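Local coordinates for protein 4-alpha-glucanotransferase (Corynebacterium glutamicum, PDB 5B68) that is an amylomaltase, or disproportionating enzyme, of the 4-alpha-glucanotransferase family, with a TIM-barrel domain joined to an N-terminal beta-sandwich domain, at residues T162-L166 with A522-I526; R165-A169 with E499-V505; G439-W443 with D486-L490. All coordinates share one frame; numbering follows the deposited sequence.

Contact 1: residues T162-L166 with A522-I526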
ATOM      1  N   THR A 162     -16.755   1.579 -12.857  1.00 18.01           N
ATOM      2  CA  THR A 162     -15.896   2.339 -11.978  1.00 19.02           C
ATOM      3  C   THR A 162     -16.232   3.826 -12.094  1.00 18.72           C
ATOM      4  O   THR A 162     -16.792   4.278 -13.093  1.00 19.03           O
ATOM      5  CB  THR A 162     -14.448   2.099 -12.301  1.00 17.24           C
ATOM      6  OG1 THR A 162     -14.111   2.710 -13.539  1.00 19.23           O
ATOM      7  CG2 THR A 162     -14.058   0.609 -12.294  1.00 17.15           C
ATOM      8  N   PRO A 163     -16.010   4.578 -11.006  1.00 19.44           N
ATOM      9  CA  PRO A 163     -16.406   6.001 -11.064  1.00 19.31           C
ATOM     10  C   PRO A 163     -15.452   6.886 -11.844  1.00 19.10           C
ATOM     11  O   PRO A 163     -14.224   6.710 -11.798  1.00 18.80           O
ATOM     12  CB  PRO A 163     -16.489   6.396  -9.584  1.00 20.40           C
ATOM     13  CG  PRO A 163     -15.438   5.542  -8.962  1.00 19.85           C
ATOM     14  CD  PRO A 163     -15.546   4.208  -9.653  1.00 19.75           C
ATOM     15  N   ALA A 164     -16.007   7.884 -12.527  1.00 19.93           N
ATOM     16  CA  ALA A 164     -15.183   8.843 -13.218  1.00 20.31           C
ATOM     17  C   ALA A 164     -14.210   9.633 -12.263  1.00 20.22           C
ATOM     18  O   ALA A 164     -13.089   9.867 -12.621  1.00 22.93           O
ATOM     19  CB  ALA A 164     -16.073   9.805 -14.033  1.00 23.08           C
ATOM     20  N   ARG A 165     -14.689   9.999 -11.060  1.00 19.60           N
ATOM     21  CA  ARG A 165     -13.928  10.825 -10.144  1.00 20.90           C
ATOM     22  C   ARG A 165     -14.367  10.591  -8.697  1.00 20.86           C
ATOM     23  O   ARG A 165     -15.557  10.507  -8.373  1.00 22.95           O
ATOM     24  CB  ARG A 165     -14.132  12.278 -10.514  1.00 24.18           C
ATOM     25  CG  ARG A 165     -13.157  13.265  -9.828  1.00 26.03           C
ATOM     26  CD  ARG A 165     -13.499  14.714 -10.210  1.00 29.54           C
ATOM     27  NE  ARG A 165     -12.705  15.706  -9.443  1.00 26.42           N
ATOM     28  CZ  ARG A 165     -11.422  15.980  -9.634  1.00 25.80           C
ATOM     29  NH1 ARG A 165     -10.872  16.954  -8.910  1.00 29.02           N
ATOM     30  NH2 ARG A 165     -10.661  15.347 -10.556  1.00 27.17           N
ATOM     31  N   LEU A 166     -13.384  10.450  -7.831  1.00 19.94           N
ATOM     32  CA  LEU A 166     -13.586  10.354  -6.390  1.00 20.27           C
ATOM     33  C   LEU A 166     -14.207  11.675  -5.859  1.00 21.30           C
ATOM     34  O   LEU A 166     -13.651  12.740  -6.126  1.00 21.31           O
ATOM     35  CB  LEU A 166     -12.218  10.150  -5.715  1.00 19.27           C
ATOM     36  CG  LEU A 166     -11.658   8.785  -5.911  1.00 18.98           C
ATOM     37  CD1 LEU A 166     -10.189   8.754  -5.651  1.00 19.15           C
ATOM     38  CD2 LEU A 166     -12.396   7.792  -5.015  1.00 19.55           C
ATOM     39  N   ALA A 522      -5.015  11.880 -11.984  1.00 19.42           N
ATOM     40  CA  ALA A 522      -5.597  13.168 -11.620  1.00 20.80           C
ATOM     41  C   ALA A 522      -7.029  13.238 -12.023  1.00 19.65           C
ATOM     42  O   ALA A 522      -7.861  13.768 -11.316  1.00 20.52           O
ATOM     43  CB  ALA A 522      -4.894  14.301 -12.358  1.00 21.51           C
ATOM     44  N   GLN A 523      -7.324  12.697 -13.187  1.00 20.59           N
ATOM     45  CA  GLN A 523      -8.724  12.727 -13.627  1.00 20.87           C
ATOM     46  C   GLN A 523      -9.678  11.994 -12.716  1.00 22.66           C
ATOM     47  O   GLN A 523     -10.841  12.410 -12.520  1.00 22.17           O
ATOM     48  CB  GLN A 523      -8.858  12.162 -15.030  1.00 26.81           C
ATOM     49  CG  GLN A 523      -8.330  13.122 -16.076  1.00 31.70           C
ATOM     50  CD  GLN A 523      -8.256  12.496 -17.462  1.00 40.40           C
ATOM     51  OE1 GLN A 523      -8.692  11.367 -17.655  1.00 41.67           O
ATOM     52  NE2 GLN A 523      -7.673  13.230 -18.433  1.00 44.10           N
ATOM     53  N   ARG A 524      -9.172  10.964 -12.095  1.00 19.30           N
ATOM     54  CA  ARG A 524      -9.992  10.227 -11.102  1.00 21.06           C
ATOM     55  C   ARG A 524     -10.087  10.834  -9.754  1.00 18.58           C
ATOM     56  O   ARG A 524     -10.701  10.240  -8.834  1.00 19.66           O
ATOM     57  CB  ARG A 524      -9.389   8.819 -10.924  1.00 23.65           C
ATOM     58  CG  ARG A 524      -9.376   8.026 -12.180  1.00 28.00           C
ATOM     59  CD  ARG A 524     -10.579   7.121 -12.269  1.00 31.27           C
ATOM     60  NE  ARG A 524     -10.367   6.186 -13.343  1.00 30.09           N
ATOM     61  CZ  ARG A 524     -11.230   5.244 -13.724  1.00 30.03           C
ATOM     62  NH1 ARG A 524     -12.434   5.035 -13.145  1.00 21.55           N
ATOM     63  NH2 ARG A 524     -10.853   4.444 -14.730  1.00 34.61           N
ATOM     64  N   GLY A 525      -9.414  11.984  -9.539  1.00 18.41           N
ATOM     65  CA  GLY A 525      -9.305  12.542  -8.246  1.00 18.41           C
ATOM     66  C   GLY A 525      -8.366  11.885  -7.264  1.00 19.62           C
ATOM     67  O   GLY A 525      -8.537  12.073  -6.054  1.00 19.36           O
ATOM     68  N   ILE A 526      -7.363  11.161  -7.793  1.00 18.22           N
ATOM     69  CA  ILE A 526      -6.339  10.586  -6.984  1.00 19.90           C
ATOM     70  C   ILE A 526      -5.251  11.644  -6.770  1.00 20.86           C
ATOM     71  O   ILE A 526      -4.713  12.202  -7.758  1.00 22.50           O
ATOM     72  CB  ILE A 526      -5.810   9.315  -7.620  1.00 17.68           C
ATOM     73  CG1 ILE A 526      -6.952   8.253  -7.634  1.00 16.66           C
ATOM     74  CG2 ILE A 526      -4.587   8.799  -6.879  1.00 18.81           C
ATOM     75  CD1 ILE A 526      -6.644   6.988  -8.472  1.00 17.21           C
TER
HETATM   76  O   HOH W   1     -11.953   2.057 -15.274  1.00 20.71           O
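NH1 of Arg524 is held by two oxygens of the 162-166 segment. Arg524 NH1 donates to Pro163 O at 2.8 Å and to Thr162 OG1 at 2.9 Å. The hydroxyl lies in the guanidinium plane and takes a fairly straight bond, 161° at the hydrogen. The carbonyl bond is more bent, and the donor stands above the carbonyl plane. CB of Arg524 points away from 162-166, but a bend at chi2 (-96°) brings the guanidinium back across the Thr162 side chain. NH2 of Arg524 then reaches a water, 2.7 Å away, that also bonds Thr162 OG1.

The backbones meet next to this. Leu166 N donates to Arg524 O at 2.9 Å. Gly525, with positive phi, ends helix 515-523 in a Schellman motif, and its CA lies over one face of the Arg165 guanidinium. Arg165 NH2 makes only a weak bond to Ala522 O at 3.3 Å; its firmer partner is Asp170, through a salt bridge at NH1. On the inner side, Leu166 CD1 packs on Ile526 CG1 at 3.8 Å.

Across this contact NH1 and NH2 of the buried Arg524 bond to neutral oxygens and a water, which would hold the guanidinium without neutralising its charge here.

Contact 2: residues R165-A169 with E499-V505; sequences RLSTA and ELAGAVV
Glu499 reaches Ser167 with both carboxylate oxygens. Glu499 CB lies 4.1 Å from Leu166 CD2, and the two side chains run past each other in opposite directions. CG stands anti to the backbone N (chi1 -176°), and the turn at chi2 (71°) swings the carboxylate over to the start of helix 167-174. There Glu499 OE1 accepts from Ser167 N at 3.0 Å, on its syn side but somewhat out of the carboxylate plane. Glu499 OE2 uses its syn lone pair for Ser167 OG, a short bond of 2.6 Å. The two bonds set the rotation of the carboxylate, and a helix N-terminus would tend to stabilise its negative charge. A water donates to OE1 and to Ala503 O, and accepts from Thr168 N.

The 499-505 segment runs from the last residues of helix 487-500 through a turn into strand 504-507, one of the parallel strands of the TIM barrel. Val505 is backbone-bonded to Met527 next to strand 528-531, where the barrel closes. Gly502 ends the helix in a Schellman motif. The next residue, Ala503, offers its O to Thr168 OG1 at 2.9 Å, the donor standing above the carbonyl plane. A second water donates to this hydroxyl and accepts from Val505 N. Thr168 CB rests against Val504 CG2 at 3.7 Å. Deeper in, Leu166 CD1 presses on Val505 CG2 at 3.5 Å, tighter than usual for two carbons.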
ATOM      1  N   ARG A 165     -14.689   9.999 -11.060  1.00 19.60           N
ATOM      2  CA  ARG A 165     -13.928  10.825 -10.144  1.00 20.90           C
ATOM      3  C   ARG A 165     -14.367  10.591  -8.697  1.00 20.86           C
ATOM      4  O   ARG A 165     -15.557  10.507  -8.373  1.00 22.95           O
ATOM      5  CB  ARG A 165     -14.132  12.278 -10.514  1.00 24.18           C
ATOM      6  CG  ARG A 165     -13.157  13.265  -9.828  1.00 26.03           C
ATOM      7  CD  ARG A 165     -13.499  14.714 -10.210  1.00 29.54           C
ATOM      8  NE  ARG A 165     -12.705  15.706  -9.443  1.00 26.42           N
ATOM      9  CZ  ARG A 165     -11.422  15.980  -9.634  1.00 25.80           C
ATOM     10  NH1 ARG A 165     -10.872  16.954  -8.910  1.00 29.02           N
ATOM     11  NH2 ARG A 165     -10.661  15.347 -10.556  1.00 27.17           N
ATOM     12  N   LEU A 166     -13.384  10.450  -7.831  1.00 19.94           N
ATOM     13  CA  LEU A 166     -13.586  10.354  -6.390  1.00 20.27           C
ATOM     14  C   LEU A 166     -14.207  11.675  -5.859  1.00 21.30           C
ATOM     15  O   LEU A 166     -13.651  12.740  -6.126  1.00 21.31           O
ATOM     16  CB  LEU A 166     -12.218  10.150  -5.715  1.00 19.27           C
ATOM     17  CG  LEU A 166     -11.658   8.785  -5.911  1.00 18.98           C
ATOM     18  CD1 LEU A 166     -10.189   8.754  -5.651  1.00 19.15           C
ATOM     19  CD2 LEU A 166     -12.396   7.792  -5.015  1.00 19.55           C
ATOM     20  N   SER A 167     -15.324  11.579  -5.169  1.00 21.51           N
ATOM     21  CA  SER A 167     -16.008  12.758  -4.562  1.00 24.00           C
ATOM     22  C   SER A 167     -15.144  13.509  -3.552  1.00 23.69           C
ATOM     23  O   SER A 167     -15.263  14.758  -3.454  1.00 20.61           O
ATOM     24  CB  SER A 167     -17.323  12.324  -3.944  1.00 25.06           C
ATOM     25  OG  SER A 167     -18.074  11.665  -4.899  1.00 22.69           O
ATOM     26  N   THR A 168     -14.224  12.819  -2.850  1.00 21.23           N
ATOM     27  CA  THR A 168     -13.374  13.512  -1.883  1.00 20.40           C
ATOM     28  C   THR A 168     -12.420  14.535  -2.552  1.00 21.68           C
ATOM     29  O   THR A 168     -11.913  15.458  -1.885  1.00 23.26           O
ATOM     30  CB  THR A 168     -12.494  12.520  -1.082  1.00 22.36           C
ATOM     31  OG1 THR A 168     -11.906  11.580  -1.981  1.00 20.43           O
ATOM     32  CG2 THR A 168     -13.317  11.790   0.051  1.00 22.88           C
ATOM     33  N   ALA A 169     -12.083  14.323  -3.823  1.00 19.68           N
ATOM     34  CA  ALA A 169     -11.114  15.185  -4.533  1.00 22.56           C
ATOM     35  C   ALA A 169     -11.605  16.654  -4.519  1.00 24.21           C
ATOM     36  O   ALA A 169     -10.918  17.548  -3.995  1.00 23.61           O
ATOM     37  CB  ALA A 169     -10.846  14.651  -5.956  1.00 21.79           C
ATOM     38  N   GLU A 499     -14.408   5.098  -3.588  1.00 18.16           N
ATOM     39  CA  GLU A 499     -15.644   5.824  -3.698  1.00 20.01           C
ATOM     40  C   GLU A 499     -16.717   5.162  -2.848  1.00 20.46           C
ATOM     41  O   GLU A 499     -17.389   5.874  -2.104  1.00 21.08           O
ATOM     42  CB  GLU A 499     -16.073   5.989  -5.138  1.00 21.00           C
ATOM     43  CG  GLU A 499     -17.317   6.838  -5.315  1.00 21.12           C
ATOM     44  CD  GLU A 499     -17.121   8.331  -5.047  1.00 25.35           C
ATOM     45  OE1 GLU A 499     -16.023   8.744  -4.724  1.00 23.40           O
ATOM     46  OE2 GLU A 499     -18.082   9.094  -5.141  1.00 25.06           O
ATOM     47  N   LEU A 500     -16.795   3.832  -2.832  1.00 21.19           N
ATOM     48  CA  LEU A 500     -17.833   3.102  -2.025  1.00 22.25           C
ATOM     49  C   LEU A 500     -17.585   3.313  -0.500  1.00 23.55           C
ATOM     50  O   LEU A 500     -18.538   3.349   0.314  1.00 21.57           O
ATOM     51  CB  LEU A 500     -17.801   1.618  -2.333  1.00 22.75           C
ATOM     52  CG  LEU A 500     -18.160   1.128  -3.738  1.00 25.05           C
ATOM     53  CD1 LEU A 500     -17.974  -0.362  -3.930  1.00 25.19           C
ATOM     54  CD2 LEU A 500     -19.586   1.576  -4.074  1.00 28.13           C
ATOM     55  N   ALA A 501     -16.319   3.489  -0.143  1.00 21.26           N
ATOM     56  CA  ALA A 501     -15.905   3.722   1.220  1.00 23.65           C
ATOM     57  C   ALA A 501     -15.923   5.216   1.586  1.00 23.81           C
ATOM     58  O   ALA A 501     -15.619   5.495   2.726  1.00 25.31           O
ATOM     59  CB  ALA A 501     -14.494   3.169   1.441  1.00 23.15           C
ATOM     60  N   GLY A 502     -16.284   6.137   0.671  1.00 20.23           N
ATOM     61  CA  GLY A 502     -16.290   7.611   0.920  1.00 21.87           C
ATOM     62  C   GLY A 502     -14.900   8.161   1.218  1.00 20.90           C
ATOM     63  O   GLY A 502     -14.719   9.085   2.019  1.00 21.85           O
ATOM     64  N   ALA A 503     -13.918   7.525   0.603  1.00 18.04           N
ATOM     65  CA  ALA A 503     -12.505   7.760   0.909  1.00 19.42           C
ATOM     66  C   ALA A 503     -11.710   8.677   0.011  1.00 20.86           C
ATOM     67  O   ALA A 503     -11.979   8.847  -1.158  1.00 21.90           O
ATOM     68  CB  ALA A 503     -11.779   6.379   1.029  1.00 19.36           C
ATOM     69  N   VAL A 504     -10.618   9.186   0.592  1.00 19.25           N
ATOM     70  CA  VAL A 504      -9.524   9.892  -0.098  1.00 19.27           C
ATOM     71  C   VAL A 504      -8.599   8.826  -0.626  1.00 16.91           C
ATOM     72  O   VAL A 504      -8.316   7.791   0.076  1.00 19.50           O
ATOM     73  CB  VAL A 504      -8.755  10.791   0.882  1.00 19.89           C
ATOM     74  CG1 VAL A 504      -7.486  11.318   0.292  1.00 22.16           C
ATOM     75  CG2 VAL A 504      -9.628  11.971   1.246  1.00 22.24           C
ATOM     76  N   VAL A 505      -8.063   9.078  -1.818  1.00 17.20           N
ATOM     77  CA  VAL A 505      -6.998   8.292  -2.346  1.00 16.59           C
ATOM     78  C   VAL A 505      -5.739   9.135  -2.635  1.00 16.89           C
ATOM     79  O   VAL A 505      -5.806  10.088  -3.427  1.00 20.13           O
ATOM     80  CB  VAL A 505      -7.387   7.515  -3.635  1.00 18.20           C
ATOM     81  CG1 VAL A 505      -6.251   6.645  -4.106  1.00 16.45           C
ATOM     82  CG2 VAL A 505      -8.621   6.662  -3.354  1.00 17.62           C
TER
HETATM   83  O   HOH W   2     -18.789   9.232  -8.153  1.00 44.98           O
HETATM   84  O   HOH W   3      -9.140  11.547  -3.218  1.00 18.42           O
HETATM   85  O   HOH W   4     -14.399   9.618  -2.540  1.00 20.98           O

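Contact 3: residues G439-W443 with D486-L490; sequences GYIPW and DHNAL
Ala489 CB sits over one face of the Tyr440 ring, a CH-pi contact of 3.7 Å to the ring centroid. It lies nearer the hydroxyl end, with Ala489 CB 3.3 Å from Tyr440 CZ. Leu490 CD2 makes the second such contact, over the five-membered ring of Trp443, also 3.7 Å from the centroid and 17° off the normal. The same methyl touches Tyr440 CE1, in the corner the two aromatic side chains form. Trp443 CG is anti to the backbone N (chi1 178°), which carries the indole toward helix 487-500. Trp443 NE1 donates to Leu490 O at 3.1 Å, in the carbonyl plane and on a lone pair. This is the tight, buried part.

The other side is looser and watery. Tyr440 OH meets Asp486 CB at 3.7 Å, while two waters stand in the plane of its ring. One joins OH to Asp486 OD2 and the other joins it to Asp486 N. Asp486 is exposed and caps helix 487-500 through a weak bond from Ala489 N to OD1.

Tyr440 is the N-cap of helix 441-452. The contact joins the starts of two helices, with Ile493 extending the packing along helix 487-500 and strand 76-80 touching Tyr440 and Ala489.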
ATOM      1  N   GLY A 439     -11.196 -11.757 -12.536  1.00 17.44           N
ATOM      2  CA  GLY A 439     -12.121 -10.665 -12.334  1.00 17.42           C
ATOM      3  C   GLY A 439     -11.640  -9.623 -11.352  1.00 15.81           C
ATOM      4  O   GLY A 439     -12.401  -8.884 -10.815  1.00 16.30           O
ATOM      5  N   TYR A 440     -10.346  -9.605 -11.137  1.00 15.52           N
ATOM      6  CA  TYR A 440      -9.672  -8.692 -10.223  1.00 17.18           C
ATOM      7  C   TYR A 440     -10.152  -8.877  -8.763  1.00 18.60           C
ATOM      8  O   TYR A 440     -10.034  -7.960  -7.927  1.00 18.59           O
ATOM      9  CB  TYR A 440      -9.790  -7.242 -10.691  1.00 16.70           C
ATOM     10  CG  TYR A 440      -9.010  -6.969 -11.933  1.00 18.01           C
ATOM     11  CD1 TYR A 440      -7.650  -6.563 -11.855  1.00 17.10           C
ATOM     12  CD2 TYR A 440      -9.587  -7.056 -13.205  1.00 17.51           C
ATOM     13  CE1 TYR A 440      -6.894  -6.368 -12.987  1.00 18.51           C
ATOM     14  CE2 TYR A 440      -8.851  -6.800 -14.343  1.00 17.68           C
ATOM     15  CZ  TYR A 440      -7.456  -6.505 -14.242  1.00 18.41           C
ATOM     16  OH  TYR A 440      -6.660  -6.218 -15.290  1.00 19.39           O
ATOM     17  N   ILE A 441     -10.752 -10.024  -8.447  1.00 17.51           N
ATOM     18  CA  ILE A 441     -11.363 -10.153  -7.162  1.00 17.61           C
ATOM     19  C   ILE A 441     -10.335 -10.073  -6.004  1.00 17.31           C
ATOM     20  O   ILE A 441     -10.669  -9.472  -4.973  1.00 18.10           O
ATOM     21  CB  ILE A 441     -12.232 -11.432  -7.076  1.00 19.55           C
ATOM     22  CG1 ILE A 441     -13.407 -11.320  -8.053  1.00 21.71           C
ATOM     23  CG2 ILE A 441     -12.629 -11.713  -5.629  1.00 19.73           C
ATOM     24  CD1 ILE A 441     -14.438 -10.227  -7.754  1.00 23.24           C
ATOM     25  N   PRO A 442      -9.104 -10.606  -6.188  1.00 18.81           N
ATOM     26  CA  PRO A 442      -8.092 -10.433  -5.109  1.00 19.75           C
ATOM     27  C   PRO A 442      -7.683  -8.961  -4.831  1.00 19.30           C
ATOM     28  O   PRO A 442      -7.437  -8.583  -3.682  1.00 19.80           O
ATOM     29  CB  PRO A 442      -6.942 -11.242  -5.636  1.00 20.10           C
ATOM     30  CG  PRO A 442      -7.622 -12.386  -6.375  1.00 19.38           C
ATOM     31  CD  PRO A 442      -8.645 -11.610  -7.146  1.00 18.52           C
ATOM     32  N   TRP A 443      -7.672  -8.156  -5.889  1.00 18.76           N
ATOM     33  CA  TRP A 443      -7.368  -6.701  -5.776  1.00 18.09           C
ATOM     34  C   TRP A 443      -8.556  -6.020  -5.059  1.00 18.54           C
ATOM     35  O   TRP A 443      -8.387  -5.249  -4.085  1.00 16.89           O
ATOM     36  CB  TRP A 443      -7.157  -6.123  -7.169  1.00 16.84           C
ATOM     37  CG  TRP A 443      -6.896  -4.659  -7.269  1.00 15.91           C
ATOM     38  CD1 TRP A 443      -7.463  -3.828  -8.164  1.00 16.24           C
ATOM     39  CD2 TRP A 443      -5.907  -3.885  -6.582  1.00 17.15           C
ATOM     40  NE1 TRP A 443      -6.983  -2.556  -8.011  1.00 16.59           N
ATOM     41  CE2 TRP A 443      -5.975  -2.578  -7.100  1.00 16.65           C
ATOM     42  CE3 TRP A 443      -4.969  -4.164  -5.594  1.00 18.86           C
ATOM     43  CZ2 TRP A 443      -5.181  -1.534  -6.617  1.00 18.31           C
ATOM     44  CZ3 TRP A 443      -4.194  -3.168  -5.108  1.00 18.18           C
ATOM     45  CH2 TRP A 443      -4.279  -1.835  -5.641  1.00 18.04           C
ATOM     46  N   ASP A 486      -3.213  -3.519 -16.868  1.00 17.65           N
ATOM     47  CA  ASP A 486      -4.334  -2.759 -17.336  1.00 19.43           C
ATOM     48  C   ASP A 486      -4.679  -1.684 -16.309  1.00 17.62           C
ATOM     49  O   ASP A 486      -5.445  -1.952 -15.346  1.00 18.37           O
ATOM     50  CB  ASP A 486      -5.512  -3.663 -17.652  1.00 20.64           C
ATOM     51  CG  ASP A 486      -6.721  -2.909 -18.161  1.00 21.20           C
ATOM     52  OD1 ASP A 486      -6.781  -1.635 -18.270  1.00 19.40           O
ATOM     53  OD2 ASP A 486      -7.621  -3.648 -18.590  1.00 22.50           O
ATOM     54  N   HIS A 487      -4.148  -0.467 -16.526  1.00 18.33           N
ATOM     55  CA  HIS A 487      -4.360   0.615 -15.549  1.00 19.74           C
ATOM     56  C   HIS A 487      -5.851   1.003 -15.413  1.00 17.94           C
ATOM     57  O   HIS A 487      -6.314   1.442 -14.334  1.00 19.04           O
ATOM     58  CB  HIS A 487      -3.490   1.851 -15.849  1.00 19.97           C
ATOM     59  CG  HIS A 487      -3.723   2.368 -17.217  1.00 22.30           C
ATOM     60  ND1 HIS A 487      -4.709   3.282 -17.496  1.00 29.26           N
ATOM     61  CD2 HIS A 487      -3.234   1.964 -18.402  1.00 25.47           C
ATOM     62  CE1 HIS A 487      -4.787   3.460 -18.796  1.00 25.28           C
ATOM     63  NE2 HIS A 487      -3.913   2.666 -19.369  1.00 27.89           N
ATOM     64  N   ASN A 488      -6.607   0.863 -16.482  1.00 18.58           N
ATOM     65  CA  ASN A 488      -8.025   1.137 -16.402  1.00 20.35           C
ATOM     66  C   ASN A 488      -8.724   0.224 -15.376  1.00 18.89           C
ATOM     67  O   ASN A 488      -9.586   0.693 -14.616  1.00 18.22           O
ATOM     68  CB  ASN A 488      -8.722   1.070 -17.697  1.00 22.96           C
ATOM     69  CG  ASN A 488      -8.393   2.257 -18.594  1.00 26.77           C
ATOM     70  OD1 ASN A 488      -8.332   3.402 -18.175  1.00 30.82           O
ATOM     71  ND2 ASN A 488      -8.179   1.961 -19.820  1.00 30.19           N
ATOM     72  N   ALA A 489      -8.294  -1.015 -15.351  1.00 17.56           N
ATOM     73  CA  ALA A 489      -8.731  -1.924 -14.301  1.00 18.06           C
ATOM     74  C   ALA A 489      -8.157  -1.640 -12.916  1.00 17.94           C
ATOM     75  O   ALA A 489      -8.930  -1.479 -11.977  1.00 20.38           O
ATOM     76  CB  ALA A 489      -8.494  -3.369 -14.733  1.00 17.48           C
ATOM     77  N   LEU A 490      -6.837  -1.540 -12.760  1.00 18.08           N
ATOM     78  CA  LEU A 490      -6.255  -1.372 -11.425  1.00 17.29           C
ATOM     79  C   LEU A 490      -6.628  -0.015 -10.811  1.00 17.44           C
ATOM     80  O   LEU A 490      -7.049   0.069  -9.650  1.00 16.86           O
ATOM     81  CB  LEU A 490      -4.740  -1.561 -11.481  1.00 19.40           C
ATOM     82  CG  LEU A 490      -4.276  -3.021 -11.707  1.00 19.03           C
ATOM     83  CD1 LEU A 490      -2.797  -3.173 -11.614  1.00 20.79           C
ATOM     84  CD2 LEU A 490      -4.911  -3.956 -10.697  1.00 19.73           C
TER
HETATM   85  O   HOH W   5      -7.730  -6.120 -17.653  1.00 23.12           O
HETATM   86  O   HOH W   6      -3.832  -6.163 -15.595  1.00 26.90           O

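From the N terminus, the chain passes through the beta-sandwich strands and leaves strand 153-162 by the loop that begins contacts 1 and 2. Both start from this loop and share Arg165 and Leu166. Contact 2 closes a loop of 329 residues at the end of helix 487-500. Contact 1 closes a longer one, of 355 residues, at the end of helix 515-523. Contact 3 closes a short loop between helices 441-452 and 487-500, nested inside both. Contacts 1 and 2 touch. Contacts 2 and 3 do not touch but both use helix 487-500. Contacts 1 and 2 tie the sandwich exit and helix 167-174 to the barrel domain; contact 3 joins two helices within that domain.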